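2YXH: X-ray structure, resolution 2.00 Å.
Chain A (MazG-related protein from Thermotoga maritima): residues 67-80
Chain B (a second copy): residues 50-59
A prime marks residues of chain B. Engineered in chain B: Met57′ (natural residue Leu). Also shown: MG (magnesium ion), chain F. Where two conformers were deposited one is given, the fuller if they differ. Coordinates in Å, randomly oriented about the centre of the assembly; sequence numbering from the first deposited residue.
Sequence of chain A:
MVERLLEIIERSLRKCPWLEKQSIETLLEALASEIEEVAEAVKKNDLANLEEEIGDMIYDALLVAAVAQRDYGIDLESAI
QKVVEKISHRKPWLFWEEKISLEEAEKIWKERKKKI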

ATOM      1  N   VAL A  67      11.122   4.385   2.915  1.00 25.79           N
ATOM      2  CA  VAL A  67      11.865   5.539   3.223  1.00 26.84           C
ATOM      3  C   VAL A  67      11.578   5.946   4.675  1.00 30.69           C
ATOM      4  O   VAL A  67      12.398   6.628   5.297  1.00 32.03           O
ATOM      5  N   ALA A  68      10.401   5.551   5.187  1.00 31.49           N
ATOM      6  CA  ALA A  68      10.097   5.618   6.628  1.00 31.97           C
ATOM      7  C   ALA A  68      11.163   4.776   7.380  1.00 32.07           C
ATOM      8  O   ALA A  68      11.636   5.192   8.430  1.00 31.95           O
ATOM      9  N   GLN A  69      11.545   3.613   6.859  1.00 33.73           N
ATOM     10  CA  GLN A  69      12.651   2.857   7.441  1.00 33.22           C
ATOM     11  C   GLN A  69      13.992   3.582   7.226  1.00 32.81           C
ATOM     12  O   GLN A  69      14.799   3.660   8.134  1.00 32.89           O
ATOM     13  N   ARG A  70      14.233   4.065   6.012  1.00 31.62           N
ATOM     14  CA  ARG A  70      15.495   4.671   5.661  1.00 31.30           C
ATOM     15  C   ARG A  70      15.823   5.877   6.557  1.00 31.44           C
ATOM     16  O   ARG A  70      16.921   6.005   7.161  1.00 31.76           O
ATOM     17  N   ASP A  71      14.870   6.783   6.557  1.00 31.06           N
ATOM     18  CA  ASP A  71      15.008   8.054   7.206  1.00 32.45           C
ATOM     19  C   ASP A  71      14.595   8.097   8.700  1.00 31.30           C
ATOM     20  O   ASP A  71      15.034   8.972   9.390  1.00 34.21           O
ATOM     21  N   TYR A  72      13.648   7.275   9.126  1.00 30.50           N
ATOM     22  CA  TYR A  72      13.028   7.448  10.444  1.00 27.66           C
ATOM     23  C   TYR A  72      13.228   6.159  11.266  1.00 25.94           C
ATOM     24  O   TYR A  72      12.786   6.069  12.401  1.00 26.07           O
ATOM     25  N   GLY A  73      13.884   5.184  10.653  1.00 27.03           N
ATOM     26  CA  GLY A  73      14.183   3.847  11.214  1.00 26.31           C
ATOM     27  C   GLY A  73      12.946   2.994  11.468  1.00 29.29           C
ATOM     28  O   GLY A  73      13.019   1.938  12.108  1.00 28.23           O
ATOM     29  N   ILE A  74      11.815   3.344  10.871  1.00 30.56           N
ATOM     30  CA  ILE A  74      10.596   2.507  11.026  1.00 31.18           C
ATOM     31  C   ILE A  74      10.744   1.064  10.455  1.00 32.51           C
ATOM     32  O   ILE A  74      10.963   0.856   9.265  1.00 33.13           O
ATOM     33  N   ASP A  75      10.523   0.068  11.276  1.00 34.16           N
ATOM     34  CA  ASP A  75      10.619  -1.316  10.814  1.00 36.74           C
ATOM     35  C   ASP A  75       9.227  -1.689  10.273  1.00 37.52           C
ATOM     36  O   ASP A  75       8.270  -1.490  10.969  1.00 36.38           O
ATOM     37  N   LEU A  76       9.148  -2.270   9.072  1.00 36.71           N
ATOM     38  CA  LEU A  76       7.881  -2.533   8.416  1.00 36.74           C
ATOM     39  C   LEU A  76       7.174  -3.674   9.087  1.00 38.25           C
ATOM     40  O   LEU A  76       5.971  -3.601   9.259  1.00 37.05           O
ATOM     41  N   GLU A  77       7.898  -4.750   9.446  1.00 38.38           N
ATOM     42  CA  GLU A  77       7.267  -5.797  10.226  1.00 41.42           C
ATOM     43  C   GLU A  77       6.758  -5.213  11.537  1.00 40.81           C
ATOM     44  O   GLU A  77       5.629  -5.414  11.892  1.00 41.74           O
ATOM     45  N   SER A  78       7.510  -4.419  12.256  1.00 40.55           N
ATOM     46  CA  SER A  78       6.843  -3.867  13.395  1.00 41.50           C
ATOM     47  C   SER A  78       5.585  -3.109  13.039  1.00 41.83           C
ATOM     48  O   SER A  78       4.600  -3.193  13.788  1.00 43.19           O
ATOM     49  N   ALA A  79       5.619  -2.304  11.964  1.00 38.86           N
ATOM     50  CA  ALA A  79       4.538  -1.338  11.672  1.00 36.95           C
ATOM     51  C   ALA A  79       3.318  -2.148  11.308  1.00 35.87           C
ATOM     52  O   ALA A  79       2.204  -1.828  11.704  1.00 36.28           O
ATOM     53  N   ILE A  80       3.571  -3.213  10.559  1.00 35.42           N
ATOM     54  CA  ILE A  80       2.541  -4.195  10.204  1.00 34.00           C
ATOM     55  C   ILE A  80       2.028  -4.928  11.415  1.00 35.71           C
ATOM     56  O   ILE A  80       0.833  -5.043  11.528  1.00 33.89           O
TER
ATOM     57  N   LEU B  50       4.437   7.488  13.646  1.00 35.06           N
ATOM     58  CA  LEU B  50       4.764   7.175  12.259  1.00 33.73           C
ATOM     59  C   LEU B  50       4.625   5.646  12.024  1.00 32.66           C
ATOM     60  O   LEU B  50       4.057   5.165  11.025  1.00 31.22           O
ATOM     61  N   GLU B  51       5.124   4.912  12.979  1.00 29.44           N
ATOM     62  CA  GLU B  51       5.054   3.502  12.869  1.00 32.56           C
ATOM     63  C   GLU B  51       3.596   3.127  12.784  1.00 34.62           C
ATOM     64  O   GLU B  51       3.249   2.144  12.083  1.00 34.04           O
ATOM     65  N   GLU B  52       2.747   3.884  13.510  1.00 34.90           N
ATOM     66  CA  GLU B  52       1.316   3.570  13.538  1.00 35.30           C
ATOM     67  C   GLU B  52       0.713   3.710  12.161  1.00 32.30           C
ATOM     68  O   GLU B  52       0.253   2.732  11.623  1.00 30.59           O
ATOM     69  N   GLU B  53       0.743   4.957  11.656  1.00 30.87           N
ATOM     70  CA  GLU B  53       0.239   5.338  10.415  1.00 29.65           C
ATOM     71  C   GLU B  53       0.851   4.608   9.219  1.00 30.18           C
ATOM     72  O   GLU B  53       0.147   4.442   8.177  1.00 28.53           O
ATOM     73  N   ILE B  54       2.162   4.327   9.283  1.00 27.17           N
ATOM     74  CA  ILE B  54       2.693   3.515   8.186  1.00 28.76           C
ATOM     75  C   ILE B  54       1.853   2.239   8.070  1.00 28.64           C
ATOM     76  O   ILE B  54       1.355   1.929   7.020  1.00 28.46           O
ATOM     77  N   GLY B  55       1.712   1.516   9.183  1.00 28.16           N
ATOM     78  CA  GLY B  55       0.845   0.333   9.252  1.00 29.43           C
ATOM     79  C   GLY B  55      -0.565   0.627   8.728  1.00 29.39           C
ATOM     80  O   GLY B  55      -1.049  -0.098   7.859  1.00 28.40           O
ATOM     81  N   ASP B  56      -1.210   1.694   9.229  1.00 29.08           N
ATOM     82  CA  ASP B  56      -2.586   2.008   8.798  1.00 28.41           C
ATOM     83  C   ASP B  56      -2.591   2.065   7.269  1.00 27.45           C
ATOM     84  O   ASP B  56      -3.523   1.651   6.606  1.00 27.54           O
HETATM   85  N   MSE B  57      -1.554   2.670   6.709  1.00 28.81           N
HETATM   86  CA  MSE B  57      -1.475   2.972   5.271  1.00 28.16           C
HETATM   87  C   MSE B  57      -1.362   1.651   4.469  1.00 27.53           C
HETATM   88  O   MSE B  57      -2.140   1.449   3.561  1.00 28.75           O
ATOM     89  N   ILE B  58      -0.425   0.754   4.832  1.00 25.41           N
ATOM     90  CA  ILE B  58      -0.334  -0.566   4.157  0.50 26.37           C
ATOM     91  C   ILE B  58      -1.667  -1.323   4.220  1.00 26.61           C
ATOM     92  O   ILE B  58      -2.157  -1.783   3.192  1.00 27.22           O
ATOM     93  N   TYR B  59      -2.283  -1.389   5.390  1.00 25.98           N
ATOM     94  CA  TYR B  59      -3.593  -2.027   5.479  1.00 26.23           C
ATOM     95  C   TYR B  59      -4.649  -1.363   4.576  1.00 27.58           C
ATOM     96  O   TYR B  59      -5.338  -2.009   3.789  1.00 28.40           O
TER

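The most unusual feature of this contact is a helix crossing that closes on a missing side chain. Gly55′ CA lies 3.5 Å from Ala79 O, in a CA-H...O contact, and a CB built on the glycine would point toward chain A and fall 2.4 Å from that same Ala79 O, a clash. Helices 76-80 and 50-59 approach to 8.2 Å between axes, crossing at 76°, with no room at this point for a CB on Gly55′.

Around this point the packing illustrates a general principle: side chains spaced four residues apart, a little more than one helical turn, fall on the same face. Leu50′ (t, p), Ile54′ (m, m) and Ile58′ (chi1 m, chi2 off-well at 147°) all point toward chain A. Leu50′ CD2 meets Tyr72 CB at 3.6 Å, and Leu50′ CG lies 3.8 Å from CG1 of Ile74, an m, m rotamer in the loop between the chain A helices. Ile54′ CD1 touches Ala68 CB at 3.8 Å, while its CG2 lies 4.2 Å from Ala79 CB. Leu76 (t, p) starts away from chain B, yet its end turns back, bringing CD1 to a tight 3.1 Å from CD1 of the Ile58′ conformer given here.

No hydrogen bond crosses between the stretches. Glu51′, with chi1 and chi2 both t, extends along the boundary instead; its OE2 comes within 2.9 Å of Ser78 CB, and its CG packs 3.8 Å from Ala79 CB.

The acidic residues Glu53′ and Asp56′ point away from chain A and serve a magnesium ion. Glu53′ OE1 binds MG at 2.2 Å and Asp56′ OD2 binds MG at 1.9 Å; two waters and atoms elsewhere in the structure are also ligands. The same helix thus presents a mostly apolar row, flanked by Glu51′, to its partner, and the carboxylates of Glu53′ and Asp56′ to the metal.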

ATOM      1  CB  VAL A  67      11.477   6.724   2.266  1.00 26.85           C
ATOM      2  CG1 VAL A  67      12.112   8.029   2.763  1.00 25.80           C
ATOM      3  CG2 VAL A  67      11.940   6.405   0.740  1.00 25.34           C
ATOM      4  CB  ALA A  68       8.738   5.120   6.918  1.00 29.96           C
ATOM      5  CB  GLN A  69      12.762   1.467   6.827  1.00 34.48           C
ATOM      6  CG  GLN A  69      13.937   0.670   7.323  1.00 36.75           C
ATOM      7  CD  GLN A  69      14.210  -0.686   6.491  1.00 38.65           C
ATOM      8  OE1 GLN A  69      14.665  -0.694   5.314  1.00 39.97           O
ATOM      9  NE2 GLN A  69      13.947  -1.781   7.135  1.00 47.62           N
ATOM     10  CB  ARG A  70      15.420   5.203   4.215  1.00 29.16           C
ATOM     11  CG  ARG A  70      16.797   5.457   3.667  1.00 29.81           C
ATOM     12  CD  ARG A  70      16.727   6.209   2.368  1.00 28.63           C
ATOM     13  NE  ARG A  70      16.056   7.537   2.437  1.00 21.61           N
ATOM     14  CZ  ARG A  70      15.559   8.127   1.379  1.00 30.84           C
ATOM     15  NH1 ARG A  70      15.636   7.502   0.175  1.00 27.03           N
ATOM     16  NH2 ARG A  70      14.980   9.309   1.525  1.00 23.90           N
ATOM     17  CB  ASP A  71      14.258   9.122   6.430  1.00 29.73           C
ATOM     18  CG  ASP A  71      14.943   9.436   5.092  1.00 35.48           C
ATOM     19  OD1 ASP A  71      15.980   8.828   4.773  1.00 33.26           O
ATOM     20  OD2 ASP A  71      14.410  10.271   4.334  1.00 37.80           O
ATOM     21  CB  TYR A  72      11.590   7.892  10.383  1.00 26.14           C
ATOM     22  CG  TYR A  72      11.477   9.299   9.777  1.00 27.77           C
ATOM     23  CD1 TYR A  72      11.626  10.427  10.594  1.00 32.97           C
ATOM     24  CD2 TYR A  72      11.204   9.500   8.416  1.00 25.76           C
ATOM     25  CE1 TYR A  72      11.611  11.752  10.036  1.00 29.55           C
ATOM     26  CE2 TYR A  72      11.182  10.863   7.824  1.00 30.79           C
ATOM     27  CZ  TYR A  72      11.400  11.952   8.684  1.00 28.05           C
ATOM     28  OH  TYR A  72      11.379  13.303   8.205  1.00 35.40           O
ATOM     29  CB  ILE A  74       9.335   3.144  10.354  1.00 31.32           C
ATOM     30  CG1 ILE A  74       9.098   4.611  10.773  1.00 31.09           C
ATOM     31  CG2 ILE A  74       8.115   2.373  10.725  1.00 28.82           C
ATOM     32  CD1 ILE A  74       8.975   4.867  12.337  1.00 31.24           C
ATOM     33  CB  ASP A  75      10.920  -2.133  12.047  1.00 37.97           C
ATOM     34  CG  ASP A  75      11.134  -3.589  11.768  1.00 41.59           C
ATOM     35  OD1 ASP A  75      11.178  -4.046  10.628  1.00 47.62           O
ATOM     36  OD2 ASP A  75      11.318  -4.292  12.749  1.00 50.36           O
ATOM     37  CB  LEU A  76       8.055  -2.880   6.925  1.00 36.33           C
ATOM     38  CG  LEU A  76       6.758  -3.304   6.208  1.00 34.14           C
ATOM     39  CD1 LEU A  76       5.854  -2.059   6.069  1.00 29.47           C
ATOM     40  CD2 LEU A  76       7.033  -3.816   4.871  1.00 32.85           C
ATOM     41  CB  GLU A  77       8.177  -7.026  10.433  1.00 42.03           C
ATOM     42  CG  GLU A  77       9.023  -7.384   9.215  1.00 51.75           C
ATOM     43  CD  GLU A  77       8.152  -7.693   7.963  1.00 67.47           C
ATOM     44  OE1 GLU A  77       7.245  -8.554   8.198  1.00 72.64           O
ATOM     45  OE2 GLU A  77       8.344  -7.113   6.791  1.00 68.79           O
ATOM     46  CB  SER A  78       7.740  -2.959  14.192  1.00 42.05           C
ATOM     47  OG  SER A  78       8.675  -3.799  14.797  1.00 45.34           O
ATOM     48  CB  ALA A  79       4.918  -0.389  10.557  1.00 35.05           C
ATOM     49  CB  ILE A  80       2.941  -5.181   9.069  1.00 32.52           C
ATOM     50  CG1 ILE A  80       3.239  -4.370   7.789  1.00 28.71           C
ATOM     51  CG2 ILE A  80       1.831  -6.207   8.834  1.00 26.31           C
ATOM     52  CD1 ILE A  80       3.956  -5.119   6.647  1.00 33.93           C
TER
ATOM     53  CB  LEU B  50       6.157   7.751  11.862  1.00 34.89           C
ATOM     54  CG  LEU B  50       6.725   7.539  10.406  1.00 33.90           C
ATOM     55  CD1 LEU B  50       5.759   8.046   9.365  1.00 30.54           C
ATOM     56  CD2 LEU B  50       8.017   8.280  10.235  1.00 33.02           C
ATOM     57  CB  GLU B  51       5.608   2.853  14.088  1.00 31.83           C
ATOM     58  CG  GLU B  51       5.793   1.320  13.871  1.00 35.62           C
ATOM     59  CD  GLU B  51       6.296   0.686  15.094  1.00 44.48           C
ATOM     60  OE1 GLU B  51       5.723   1.121  16.142  1.00 48.04           O
ATOM     61  OE2 GLU B  51       7.221  -0.208  15.017  1.00 48.71           O
ATOM     62  CB  GLU B  52       0.506   4.451  14.497  1.00 35.07           C
ATOM     63  CG  GLU B  52      -1.032   4.029  14.407  1.00 38.11           C
ATOM     64  CD  GLU B  52      -1.999   4.801  15.366  1.00 41.00           C
ATOM     65  OE1 GLU B  52      -1.474   5.601  16.221  1.00 46.79           O
ATOM     66  OE2 GLU B  52      -3.267   4.582  15.249  1.00 41.48           O
ATOM     67  CB  GLU B  53       0.462   6.818  10.196  1.00 30.16           C
ATOM     68  CG  GLU B  53      -0.010   7.710  11.397  1.00 30.85           C
ATOM     69  CD  GLU B  53      -1.487   7.498  11.702  1.00 40.86           C
ATOM     70  OE1 GLU B  53      -2.122   6.709  10.941  1.00 34.69           O
ATOM     71  OE2 GLU B  53      -1.998   8.089  12.712  1.00 38.81           O
ATOM     72  CB  ILE B  54       4.184   3.246   8.314  1.00 27.49           C
ATOM     73  CG1 ILE B  54       4.938   4.609   8.060  1.00 25.74           C
ATOM     74  CG2 ILE B  54       4.633   2.198   7.290  1.00 25.82           C
ATOM     75  CD1 ILE B  54       4.920   5.022   6.633  1.00 26.41           C
ATOM     76  CB  ASP B  56      -3.067   3.404   9.314  1.00 29.71           C
ATOM     77  CG  ASP B  56      -3.481   3.450  10.811  1.00 33.53           C
ATOM     78  OD1 ASP B  56      -3.417   2.365  11.403  1.00 18.69           O
ATOM     79  OD2 ASP B  56      -3.831   4.610  11.399  1.00 24.60           O
HETATM   80  CB  MSE B  57      -0.342   3.957   4.992  1.00 27.58           C
HETATM   81  CG  MSE B  57      -0.238   4.411   3.533  1.00 24.44           C
HETATM   82 SE   MSE B  57       1.673   5.017   3.206  1.00 37.73          SE
HETATM   83  CE  MSE B  57       2.743   3.454   3.782  1.00 20.27           C
ATOM     84  CB  ILE B  58       0.808  -1.398   4.616  0.50 24.14           C
ATOM     85  CG1 ILE B  58       2.093  -0.770   4.093  0.50 26.35           C
ATOM     86  CG2 ILE B  58       0.744  -2.884   4.004  0.50 25.09           C
ATOM     87  CD1 ILE B  58       3.230  -0.922   4.970  0.50 24.44           C
ATOM     88  CB  TYR B  59      -4.002  -1.945   6.920  1.00 28.77           C
ATOM     89  CG  TYR B  59      -5.420  -2.225   7.256  1.00 30.37           C
ATOM     90  CD1 TYR B  59      -6.003  -3.466   6.990  1.00 35.98           C
ATOM     91  CD2 TYR B  59      -6.131  -1.334   7.957  1.00 32.12           C
ATOM     92  CE1 TYR B  59      -7.282  -3.769   7.397  1.00 35.43           C
ATOM     93  CE2 TYR B  59      -7.426  -1.618   8.324  1.00 39.55           C
ATOM     94  CZ  TYR B  59      -7.978  -2.861   8.049  1.00 33.65           C
ATOM     95  OH  TYR B  59      -9.286  -3.108   8.433  1.00 39.29           O
TER
HETATM   96 MG    MG F 504      -4.280   6.423  10.960  1.00 35.62          MG
HETATM   97  O   HOH W   1      -4.195   6.835  13.413  1.00 37.69           O
HETATM   98  O   HOH W   2      -6.431   5.724  11.114  1.00 30.59           O